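Local structure of probable transcriptional regulator (Pseudomonas aeruginosa, 2NNN) at residues N21-G33 and A112-L124. The protein probably acts as a DNA-binding transcriptional regulator of the MarR family, working as a dimer of winged-helix subunits. Sequence-based numbering, arbitrary orientation.
Sequences NQRYAALFANGIG and AAREINRQALAPL
In the helical dimerisation region of this MarR-family subunit, Ile-116 of helix 100-121 drops as a knob into a hole lined by Tyr-24, Leu-27, Phe-28 and Gly-31 of helix 13-31. Its two branches part company there. Ile-116 CG2, anti to the backbone N, comes up against the CE1-CZ-OH side of Tyr-24, 3.8 Å from Tyr-24 OH, the two side chains crossing at about a right angle. Ile-116 CD1 runs on to Phe-28, 4.2 Å from the ring centroid in an off-centre CH-pi contact, and touches Ile-32 CB at 3.7 Å. Ile-116 CG1 lies against the backbone, 3.9 Å from Gly-31 CA.

The helix segments run roughly antiparallel, at 146° with axes 9.3 Å apart, joining the N-terminal helix to the long helix that follows the wing of the winged-helix fold. Ala-120 CB meets the edge of the Tyr-24 ring, 3.7 Å from Tyr-24 CD1. Tyr-24 also packs on Gly-14 of the second subunit.

Toward Pro-123, Arg-23 reaches across with an extended chain. Its NH1 gives Ala-120 O a nearly straight bond (2.8 Å, 167°) on a carbonyl lone pair, and NH2 adds weak bonds to Ala-120 O and Gln-119 O. Leu-27 CD1 sits over the centre of one guanidinium face, and the Pro-123 ring brings CD to 3.6 Å from Arg-23 NH2.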
loop_
_atom_site.group_PDB
_atom_site.type_symbol
_atom_site.label_atom_id
_atom_site.label_comp_id
_atom_site.label_asym_id
_atom_site.label_seq_id
_atom_site.Cartn_x
_atom_site.Cartn_y
_atom_site.Cartn_z
ATOM N N ASN A 21 -0.366 5.694 -0.387
ATOM C CA ASN A 21 -1.130 4.582 -0.926
ATOM C C ASN A 21 -2.612 4.667 -0.553
ATOM O O ASN A 21 -3.467 4.531 -1.424
ATOM C CB ASN A 21 -0.518 3.257 -0.472
ATOM C CG ASN A 21 -0.465 2.215 -1.575
ATOM O OD1 ASN A 21 -0.997 1.117 -1.415
ATOM N ND2 ASN A 21 0.186 2.524 -2.677
ATOM N N GLN A 22 -2.909 4.896 0.728
ATOM C CA GLN A 22 -4.290 5.089 1.215
ATOM C C GLN A 22 -5.017 6.263 0.563
ATOM O O GLN A 22 -6.201 6.146 0.234
ATOM C CB GLN A 22 -4.334 5.260 2.741
ATOM C CG GLN A 22 -4.308 3.952 3.527
ATOM C CD GLN A 22 -4.254 4.165 5.029
ATOM O OE1 GLN A 22 -4.808 5.143 5.577
ATOM N NE2 GLN A 22 -3.584 3.262 5.707
ATOM N N ARG A 23 -4.327 7.387 0.380
ATOM C CA ARG A 23 -4.919 8.552 -0.307
ATOM C C ARG A 23 -5.250 8.200 -1.755
ATOM O O ARG A 23 -6.332 8.523 -2.254
ATOM C CB ARG A 23 -3.986 9.771 -0.268
ATOM C CG ARG A 23 -4.423 10.900 -1.211
ATOM C CD ARG A 23 -3.713 12.192 -0.894
ATOM N NE ARG A 23 -3.949 13.240 -1.884
ATOM C CZ ARG A 23 -3.282 13.401 -3.026
ATOM N NH1 ARG A 23 -2.327 12.550 -3.399
ATOM N NH2 ARG A 23 -3.605 14.416 -3.825
ATOM N N TYR A 24 -4.318 7.522 -2.420
ATOM C CA TYR A 24 -4.534 7.123 -3.802
ATOM C C TYR A 24 -5.761 6.227 -3.897
ATOM O O TYR A 24 -6.628 6.437 -4.752
ATOM C CB TYR A 24 -3.288 6.453 -4.426
ATOM C CG TYR A 24 -3.539 6.158 -5.877
ATOM C CD1 TYR A 24 -3.306 7.135 -6.852
ATOM C CD2 TYR A 24 -4.083 4.926 -6.281
ATOM C CE1 TYR A 24 -3.573 6.888 -8.182
ATOM C CE2 TYR A 24 -4.353 4.676 -7.611
ATOM C CZ TYR A 24 -4.096 5.670 -8.551
ATOM O OH TYR A 24 -4.367 5.438 -9.875
ATOM N N ALA A 25 -5.839 5.242 -3.006
ATOM C CA ALA A 25 -6.987 4.323 -2.948
ATOM C C ALA A 25 -8.337 5.056 -2.809
ATOM O O ALA A 25 -9.330 4.653 -3.405
ATOM C CB ALA A 25 -6.791 3.311 -1.819
ATOM N N ALA A 26 -8.348 6.138 -2.024
ATOM C CA ALA A 26 -9.527 6.977 -1.811
ATOM C C ALA A 26 -9.929 7.774 -3.069
ATOM O O ALA A 26 -11.103 7.853 -3.403
ATOM C CB ALA A 26 -9.268 7.913 -0.676
ATOM N N LEU A 27 -8.951 8.360 -3.757
ATOM C CA LEU A 27 -9.183 9.090 -5.024
ATOM C C LEU A 27 -9.645 8.152 -6.137
ATOM O O LEU A 27 -10.505 8.491 -6.950
ATOM C CB LEU A 27 -7.901 9.816 -5.466
ATOM C CG LEU A 27 -7.272 10.876 -4.535
ATOM C CD1 LEU A 27 -5.877 11.257 -5.042
ATOM C CD2 LEU A 27 -8.137 12.099 -4.433
ATOM N N PHE A 28 -9.047 6.970 -6.180
ATOM C CA PHE A 28 -9.395 5.990 -7.176
ATOM C C PHE A 28 -10.841 5.490 -7.018
ATOM O O PHE A 28 -11.617 5.470 -7.992
ATOM C CB PHE A 28 -8.394 4.835 -7.162
ATOM C CG PHE A 28 -8.534 3.910 -8.346
ATOM C CD1 PHE A 28 -9.533 2.930 -8.371
ATOM C CD2 PHE A 28 -7.687 4.040 -9.452
ATOM C CE1 PHE A 28 -9.670 2.068 -9.476
ATOM C CE2 PHE A 28 -7.823 3.202 -10.557
ATOM C CZ PHE A 28 -8.813 2.213 -10.566
ATOM N N ALA A 29 -11.196 5.088 -5.801
ATOM C CA ALA A 29 -12.558 4.658 -5.501
ATOM C C ALA A 29 -13.598 5.757 -5.776
ATOM O O ALA A 29 -14.713 5.452 -6.231
ATOM C CB ALA A 29 -12.656 4.155 -4.051
ATOM N N ASN A 30 -13.238 7.021 -5.503
ATOM C CA ASN A 30 -14.122 8.157 -5.773
ATOM C C ASN A 30 -14.213 8.465 -7.251
ATOM O O ASN A 30 -15.236 8.928 -7.725
ATOM C CB ASN A 30 -13.664 9.435 -5.054
ATOM C CG ASN A 30 -13.730 9.322 -3.538
ATOM O OD1 ASN A 30 -14.347 8.412 -2.996
ATOM N ND2 ASN A 30 -13.072 10.242 -2.852
ATOM N N GLY A 31 -13.140 8.207 -7.979
ATOM C CA GLY A 31 -12.991 8.781 -9.311
ATOM C C GLY A 31 -13.168 7.871 -10.512
ATOM O O GLY A 31 -13.422 8.362 -11.618
ATOM N N ILE A 32 -13.015 6.561 -10.319
ATOM C CA ILE A 32 -12.927 5.647 -11.480
ATOM C C ILE A 32 -14.228 5.400 -12.229
ATOM O O ILE A 32 -14.229 5.292 -13.460
ATOM C CB ILE A 32 -12.168 4.314 -11.189
ATOM C CG1 ILE A 32 -11.566 3.780 -12.508
ATOM C CG2 ILE A 32 -12.999 3.359 -10.300
ATOM C CD1 ILE A 32 -11.486 2.293 -12.592
ATOM N N GLY A 33 -15.327 5.301 -11.496
ATOM C CA GLY A 33 -16.624 5.337 -12.126
ATOM C C GLY A 33 -17.150 3.991 -12.561
ATOM O O GLY A 33 -18.324 3.890 -12.909
ATOM N N ALA A 112 -11.246 8.933 -16.586
ATOM C CA ALA A 112 -11.257 8.873 -15.124
ATOM C C ALA A 112 -9.901 8.410 -14.527
ATOM O O ALA A 112 -9.397 9.023 -13.586
ATOM C CB ALA A 112 -12.408 7.976 -14.647
ATOM N N ALA A 113 -9.307 7.355 -15.073
ATOM C CA ALA A 113 -7.989 6.908 -14.598
ATOM C C ALA A 113 -6.922 7.996 -14.775
ATOM O O ALA A 113 -6.059 8.175 -13.907
ATOM C CB ALA A 113 -7.568 5.646 -15.272
ATOM N N ARG A 114 -7.005 8.743 -15.875
ATOM C CA ARG A 114 -6.124 9.890 -16.087
ATOM C C ARG A 114 -6.370 10.966 -15.045
ATOM O O ARG A 114 -5.428 11.581 -14.556
ATOM C CB ARG A 114 -6.306 10.480 -17.489
ATOM C CG ARG A 114 -5.730 9.603 -18.568
ATOM C CD ARG A 114 -5.599 10.348 -19.882
ATOM N NE ARG A 114 -5.085 9.446 -20.909
ATOM C CZ ARG A 114 -5.827 8.923 -21.878
ATOM N NH1 ARG A 114 -7.128 9.229 -21.973
ATOM N NH2 ARG A 114 -5.265 8.102 -22.756
ATOM N N GLU A 115 -7.640 11.186 -14.713
ATOM C CA GLU A 115 -8.038 12.199 -13.739
ATOM C C GLU A 115 -7.646 11.818 -12.312
ATOM O O GLU A 115 -7.157 12.662 -11.560
ATOM C CB GLU A 115 -9.554 12.486 -13.848
ATOM C CG GLU A 115 -10.124 13.365 -12.739
ATOM C CD GLU A 115 -9.472 14.759 -12.639
ATOM O OE1 GLU A 115 -8.704 15.184 -13.530
ATOM O OE2 GLU A 115 -9.736 15.451 -11.645
ATOM N N ILE A 116 -7.871 10.564 -11.933
ATOM C CA ILE A 116 -7.401 10.063 -10.635
ATOM C C ILE A 116 -5.897 10.298 -10.468
ATOM O O ILE A 116 -5.456 10.775 -9.428
ATOM C CB ILE A 116 -7.731 8.553 -10.447
ATOM C CG1 ILE A 116 -9.243 8.344 -10.415
ATOM C CG2 ILE A 116 -7.047 7.979 -9.198
ATOM C CD1 ILE A 116 -9.666 6.926 -10.688
ATOM N N ASN A 117 -5.128 9.985 -11.513
ATOM C CA ASN A 117 -3.676 10.154 -11.535
ATOM C C ASN A 117 -3.259 11.609 -11.447
ATOM O O ASN A 117 -2.273 11.920 -10.773
ATOM C CB ASN A 117 -3.095 9.535 -12.807
ATOM C CG ASN A 117 -1.567 9.557 -12.833
ATOM O OD1 ASN A 117 -0.943 10.438 -13.447
ATOM N ND2 ASN A 117 -0.953 8.592 -12.156
ATOM N N ARG A 118 -3.987 12.503 -12.141
ATOM C CA ARG A 118 -3.668 13.937 -12.046
ATOM C C ARG A 118 -3.957 14.540 -10.665
ATOM O O ARG A 118 -3.195 15.375 -10.199
ATOM C CB ARG A 118 -4.221 14.794 -13.213
ATOM C CG ARG A 118 -5.686 15.056 -13.225
ATOM C CD ARG A 118 -6.073 16.409 -13.913
ATOM N NE ARG A 118 -5.851 17.528 -12.999
ATOM C CZ ARG A 118 -6.702 17.943 -12.056
ATOM N NH1 ARG A 118 -7.892 17.372 -11.886
ATOM N NH2 ARG A 118 -6.352 18.950 -11.276
ATOM N N GLN A 119 -5.038 14.095 -10.024
ATOM C CA GLN A 119 -5.407 14.514 -8.663
ATOM C C GLN A 119 -4.409 14.010 -7.616
ATOM O O GLN A 119 -4.045 14.753 -6.688
ATOM C CB GLN A 119 -6.792 13.981 -8.303
ATOM C CG GLN A 119 -7.942 14.671 -8.992
ATOM C CD GLN A 119 -9.308 14.080 -8.619
ATOM O OE1 GLN A 119 -10.311 14.322 -9.309
ATOM N NE2 GLN A 119 -9.353 13.300 -7.530
ATOM N N ALA A 120 -3.988 12.748 -7.749
ATOM C CA ALA A 120 -2.958 12.181 -6.889
ATOM C C ALA A 120 -1.720 13.078 -6.850
ATOM O O ALA A 120 -1.133 13.301 -5.781
ATOM C CB ALA A 120 -2.583 10.754 -7.332
ATOM N N LEU A 121 -1.344 13.602 -8.015
ATOM C CA LEU A 121 -0.124 14.385 -8.137
ATOM C C LEU A 121 -0.351 15.884 -7.990
ATOM O O LEU A 121 0.611 16.643 -7.908
ATOM C CB LEU A 121 0.588 14.076 -9.460
ATOM C CG LEU A 121 1.101 12.640 -9.657
ATOM C CD1 LEU A 121 1.589 12.466 -11.063
ATOM C CD2 LEU A 121 2.190 12.312 -8.687
ATOM N N ALA A 122 -1.614 16.302 -7.917
ATOM C CA ALA A 122 -1.976 17.721 -7.916
ATOM C C ALA A 122 -1.205 18.642 -6.943
ATOM O O ALA A 122 -0.908 19.775 -7.322
ATOM C CB ALA A 122 -3.493 17.898 -7.743
ATOM N N PRO A 123 -0.910 18.185 -5.694
ATOM C CA PRO A 123 -0.125 18.964 -4.709
ATOM C C PRO A 123 1.291 19.384 -5.155
ATOM O O PRO A 123 2.023 20.025 -4.383
ATOM C CB PRO A 123 0.020 17.981 -3.536
ATOM C CG PRO A 123 -1.137 17.090 -3.644
ATOM C CD PRO A 123 -1.346 16.899 -5.114
ATOM N N LEU A 124 1.660 19.018 -6.381
ATOM C CA LEU A 124 3.029 19.135 -6.885
ATOM C C LEU A 124 3.022 19.787 -8.253
ATOM O O LEU A 124 2.132 19.533 -9.055
ATOM C CB LEU A 124 3.646 17.737 -7.030
ATOM C CG LEU A 124 4.574 17.092 -6.002
ATOM C CD1 LEU A 124 4.247 17.400 -4.549
ATOM C CD2 LEU A 124 4.597 15.611 -6.249
#